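Local atomic coordinates of leucine aminopeptidase (Parabacteroides distasonis, PDB entry 3TC8), a protein that binds zinc and probably acts as an aminopeptidase or glutaminyl-peptide cyclotransferase of the M28 peptidase family. Residues A[265-270]-A[277-282]. Residues are numbered along the deposited sequence; the frame is centred on the assembly and turned at random.
With EDO (1,2-ethanediol), chain D.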
ATOM      1  N   ILE A 265       5.957  -4.265   3.448  1.00  7.81           N
ATOM      2  CA  ILE A 265       6.480  -3.420   4.506  1.00  7.61           C
ATOM      3  C   ILE A 265       5.249  -2.908   5.235  1.00  7.27           C
ATOM      4  O   ILE A 265       4.477  -2.111   4.685  1.00  7.91           O
ATOM      5  CB  ILE A 265       7.325  -2.250   3.943  1.00  8.52           C
ATOM      6  CG1 ILE A 265       8.471  -2.762   3.054  1.00  8.63           C
ATOM      7  CG2 ILE A 265       7.830  -1.371   5.081  1.00  9.38           C
ATOM      8  CD1 ILE A 265       9.310  -1.712   2.424  1.00  9.33           C
ATOM      9  N   ILE A 266       5.064  -3.365   6.467  1.00  8.12           N
ATOM     10  CA  ILE A 266       3.823  -3.177   7.223  1.00  8.68           C
ATOM     11  C   ILE A 266       4.094  -3.187   8.696  1.00  8.30           C
ATOM     12  O   ILE A 266       4.843  -4.023   9.193  1.00  8.94           O
ATOM     13  CB  ILE A 266       2.755  -4.245   6.815  1.00  8.71           C
ATOM     14  CG1 ILE A 266       1.475  -4.070   7.634  1.00 10.10           C
ATOM     15  CG2 ILE A 266       3.280  -5.668   6.910  1.00  9.94           C
ATOM     16  CD1 ILE A 266       0.280  -4.842   7.082  1.00 11.50           C
ATOM     17  N   ASN A 267       3.484  -2.257   9.404  1.00  8.68           N
ATOM     18  CA  ASN A 267       3.584  -2.220  10.865  0.50  9.18           C
ATOM     19  C   ASN A 267       2.953  -3.491  11.457  1.00  9.67           C
ATOM     20  O   ASN A 267       1.762  -3.749  11.263  1.00 10.90           O
ATOM     21  CB  ASN A 267       2.886  -0.932  11.312  0.50 10.13           C
ATOM     22  CG  ASN A 267       3.092  -0.598  12.785  0.50  9.46           C
ATOM     23  OD1 ASN A 267       3.818  -1.298  13.524  0.50 10.21           O
ATOM     24  ND2 ASN A 267       2.444   0.486  13.219  0.50 11.26           N
ATOM     25  N   TYR A 268       3.755  -4.270  12.179  1.00  9.64           N
ATOM     26  CA  TYR A 268       3.338  -5.475  12.835  1.00 10.37           C
ATOM     27  C   TYR A 268       3.761  -5.412  14.282  1.00 11.22           C
ATOM     28  O   TYR A 268       4.887  -5.039  14.595  1.00 12.88           O
ATOM     29  CB  TYR A 268       4.012  -6.689  12.178  1.00 11.15           C
ATOM     30  CG  TYR A 268       3.780  -8.010  12.858  1.00 12.04           C
ATOM     31  CD1 TYR A 268       2.573  -8.683  12.734  1.00 13.73           C
ATOM     32  CD2 TYR A 268       4.802  -8.626  13.567  1.00 13.00           C
ATOM     33  CE1 TYR A 268       2.369  -9.927  13.348  1.00 15.95           C
ATOM     34  CE2 TYR A 268       4.618  -9.856  14.179  1.00 16.06           C
ATOM     35  CZ  TYR A 268       3.411 -10.513  14.062  1.00 16.13           C
ATOM     36  OH  TYR A 268       3.197 -11.743  14.648  1.00 21.35           O
ATOM     37  N   ASP A 269       2.877  -5.852  15.171  1.00 13.13           N
ATOM     38  CA  ASP A 269       3.158  -5.935  16.601  1.00 15.57           C
ATOM     39  C   ASP A 269       3.032  -7.362  17.067  1.00 16.78           C
ATOM     40  O   ASP A 269       1.908  -7.823  17.153  1.00 18.52           O
ATOM     41  CB  ASP A 269       2.164  -5.095  17.349  1.00 17.53           C
ATOM     42  CG  ASP A 269       2.426  -5.074  18.866  1.00 20.54           C
ATOM     43  OD1 ASP A 269       3.241  -5.902  19.379  1.00 24.14           O
ATOM     44  OD2 ASP A 269       1.805  -4.222  19.487  1.00 24.73           O
ATOM     45  N   PRO A 270       4.150  -8.066  17.396  1.00 18.03           N
ATOM     46  CA  PRO A 270       4.134  -9.535  17.710  1.00 19.74           C
ATOM     47  C   PRO A 270       3.399  -9.942  18.971  1.00 21.83           C
ATOM     48  O   PRO A 270       3.150 -11.145  19.208  1.00 23.71           O
ATOM     49  CB  PRO A 270       5.605  -9.864  17.937  1.00 20.86           C
ATOM     50  CG  PRO A 270       6.294  -8.532  18.062  1.00 22.15           C
ATOM     51  CD  PRO A 270       5.523  -7.537  17.328  1.00 18.27           C
ATOM     52  N   ALA A 277      -1.412  -2.465  14.614  1.00 13.92           N
ATOM     53  CA  ALA A 277      -1.464  -1.302  15.461  1.00 13.54           C
ATOM     54  C   ALA A 277      -2.779  -1.292  16.227  1.00 13.58           C
ATOM     55  O   ALA A 277      -3.817  -1.798  15.775  1.00 13.65           O
ATOM     56  CB  ALA A 277      -1.374  -0.052  14.626  1.00 15.33           C
ATOM     57  N   SER A 278      -2.748  -0.697  17.394  1.00 14.45           N
ATOM     58  CA  SER A 278      -3.896  -0.637  18.298  1.00 14.87           C
ATOM     59  C   SER A 278      -5.162  -0.090  17.655  1.00 14.02           C
ATOM     60  O   SER A 278      -6.276  -0.495  17.998  1.00 16.16           O
ATOM     61  CB  SER A 278      -3.546   0.174  19.545  1.00 16.32           C
ATOM     62  OG  SER A 278      -3.275   1.516  19.217  1.00 19.78           O
ATOM     63  N   TYR A 279      -4.981   0.854  16.727  1.00 11.99           N
ATOM     64  CA  TYR A 279      -6.063   1.547  16.078  1.00 11.70           C
ATOM     65  C   TYR A 279      -6.537   0.894  14.793  1.00 10.36           C
ATOM     66  O   TYR A 279      -7.451   1.425  14.141  1.00 10.98           O
ATOM     67  CB  TYR A 279      -5.646   3.018  15.847  1.00 11.75           C
ATOM     68  CG  TYR A 279      -4.323   3.144  15.124  1.00 12.41           C
ATOM     69  CD1 TYR A 279      -4.241   2.988  13.748  1.00 11.80           C
ATOM     70  CD2 TYR A 279      -3.171   3.448  15.825  1.00 13.41           C
ATOM     71  CE1 TYR A 279      -3.021   3.103  13.080  1.00 12.15           C
ATOM     72  CE2 TYR A 279      -1.952   3.523  15.177  1.00 12.43           C
ATOM     73  CZ  TYR A 279      -1.879   3.356  13.817  1.00 12.16           C
ATOM     74  OH  TYR A 279      -0.636   3.496  13.230  1.00 13.48           O
ATOM     75  N   TRP A 280      -5.960  -0.225  14.406  1.00 10.55           N
ATOM     76  CA  TRP A 280      -6.331  -0.915  13.176  1.00 10.32           C
ATOM     77  C   TRP A 280      -7.828  -1.291  13.163  1.00  9.88           C
ATOM     78  O   TRP A 280      -8.338  -1.875  14.121  1.00 10.63           O
ATOM     79  CB  TRP A 280      -5.498  -2.180  13.037  1.00 10.69           C
ATOM     80  CG  TRP A 280      -5.869  -3.081  11.922  1.00 10.34           C
ATOM     81  CD1 TRP A 280      -5.643  -2.893  10.597  1.00 11.41           C
ATOM     82  CD2 TRP A 280      -6.514  -4.342  12.027  1.00 11.12           C
ATOM     83  NE1 TRP A 280      -6.050  -3.955   9.885  1.00 12.36           N
ATOM     84  CE2 TRP A 280      -6.622  -4.860  10.736  1.00 11.63           C
ATOM     85  CE3 TRP A 280      -7.018  -5.096  13.099  1.00 12.10           C
ATOM     86  CZ2 TRP A 280      -7.186  -6.133  10.476  1.00 13.83           C
ATOM     87  CZ3 TRP A 280      -7.570  -6.332  12.848  1.00 13.96           C
ATOM     88  CH2 TRP A 280      -7.633  -6.832  11.568  1.00 14.20           C
ATOM     89  N   HIS A 281      -8.503  -0.888  12.103  1.00  9.62           N
ATOM     90  CA  HIS A 281      -9.924  -1.206  11.929  1.00  9.86           C
ATOM     91  C   HIS A 281     -10.800  -0.638  13.067  1.00  9.76           C
ATOM     92  O   HIS A 281     -11.822  -1.212  13.459  1.00 10.22           O
ATOM     93  CB  HIS A 281     -10.147  -2.703  11.639  1.00 10.35           C
ATOM     94  CG  HIS A 281      -9.705  -3.057  10.258  1.00  9.31           C
ATOM     95  ND1 HIS A 281      -9.943  -4.278   9.674  1.00 10.66           N
ATOM     96  CD2 HIS A 281      -9.044  -2.313   9.327  1.00 10.36           C
ATOM     97  CE1 HIS A 281      -9.427  -4.276   8.450  1.00 10.35           C
ATOM     98  NE2 HIS A 281      -8.895  -3.091   8.207  1.00 11.48           N
ATOM     99  N   THR A 282     -10.366   0.507  13.556  1.00 10.41           N
ATOM    100  CA  THR A 282     -11.129   1.316  14.494  1.00 11.28           C
ATOM    101  C   THR A 282     -11.254   2.736  13.979  1.00 10.54           C
ATOM    102  O   THR A 282     -10.546   3.161  13.050  1.00 10.64           O
ATOM    103  CB  THR A 282     -10.439   1.416  15.886  1.00 11.88           C
ATOM    104  OG1 THR A 282      -9.380   2.399  15.859  1.00 11.92           O
ATOM    105  CG2 THR A 282      -9.930   0.090  16.426  1.00 12.52           C
TER
HETATM  106  C1  EDO D 401      -3.688  -5.216   6.765  1.00 32.95           C
HETATM  107  O1  EDO D 401      -4.308  -5.671   5.565  1.00 38.26           O
HETATM  108  C2  EDO D 401      -4.348  -3.938   7.257  1.00 30.98           C
HETATM  109  O2  EDO D 401      -5.802  -3.923   7.087  1.00 28.53           O
HETATM  110  O   HOH W   1      -0.426  -2.233  11.845  1.00 12.72           O
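Asn267 and Ala277 touch through side chains alone: in the conformer given, one of two, ND2 of Asn267 lies 4.1 Å from CB of Ala277, a van der Waals approach. A water links the backbones, donating to Asn267 O at 2.7 Å and accepting from Ala277 N at 2.9 Å. With CG anti to the backbone N (chi1 -170°), Asn267 sets ND2 beside the Ala277 methyl, and Tyr279 OH is a looser 4.3 Å from ND2, unbonded to it; Asn267 OD1 is held by the backbone N of Thr208. The Ala277 methyl also sits 3.5 Å above one face of the Tyr279 ring, displaced toward the rim; the hydroxyl of that ring bonds to Asp126. Ala277 to Trp280 forms a type I turn, and a type II turn from Tyr279 to Thr282 follows, in which Tyr279 O accepts from both Thr282 N and OG1. This carries the loop after edge strand 262-266 to His281, which ligates zinc with Asp127 and Asp160. Trp280 NE1 lies 3.4 Å above the centre of the His281 imidazole and donates to O2 of an ethanediol, probably from the crystallisation liquor (2.8 Å, N-H...O angle 169°). With an alanine in place of Trp280, the imidazole would probably lose its indole neighbour and the diol O2 its N-H donor. Burying 104 Å² without a direct hydrogen bond, the junction is water-mediated, its polar ends fixed largely by partners beyond it.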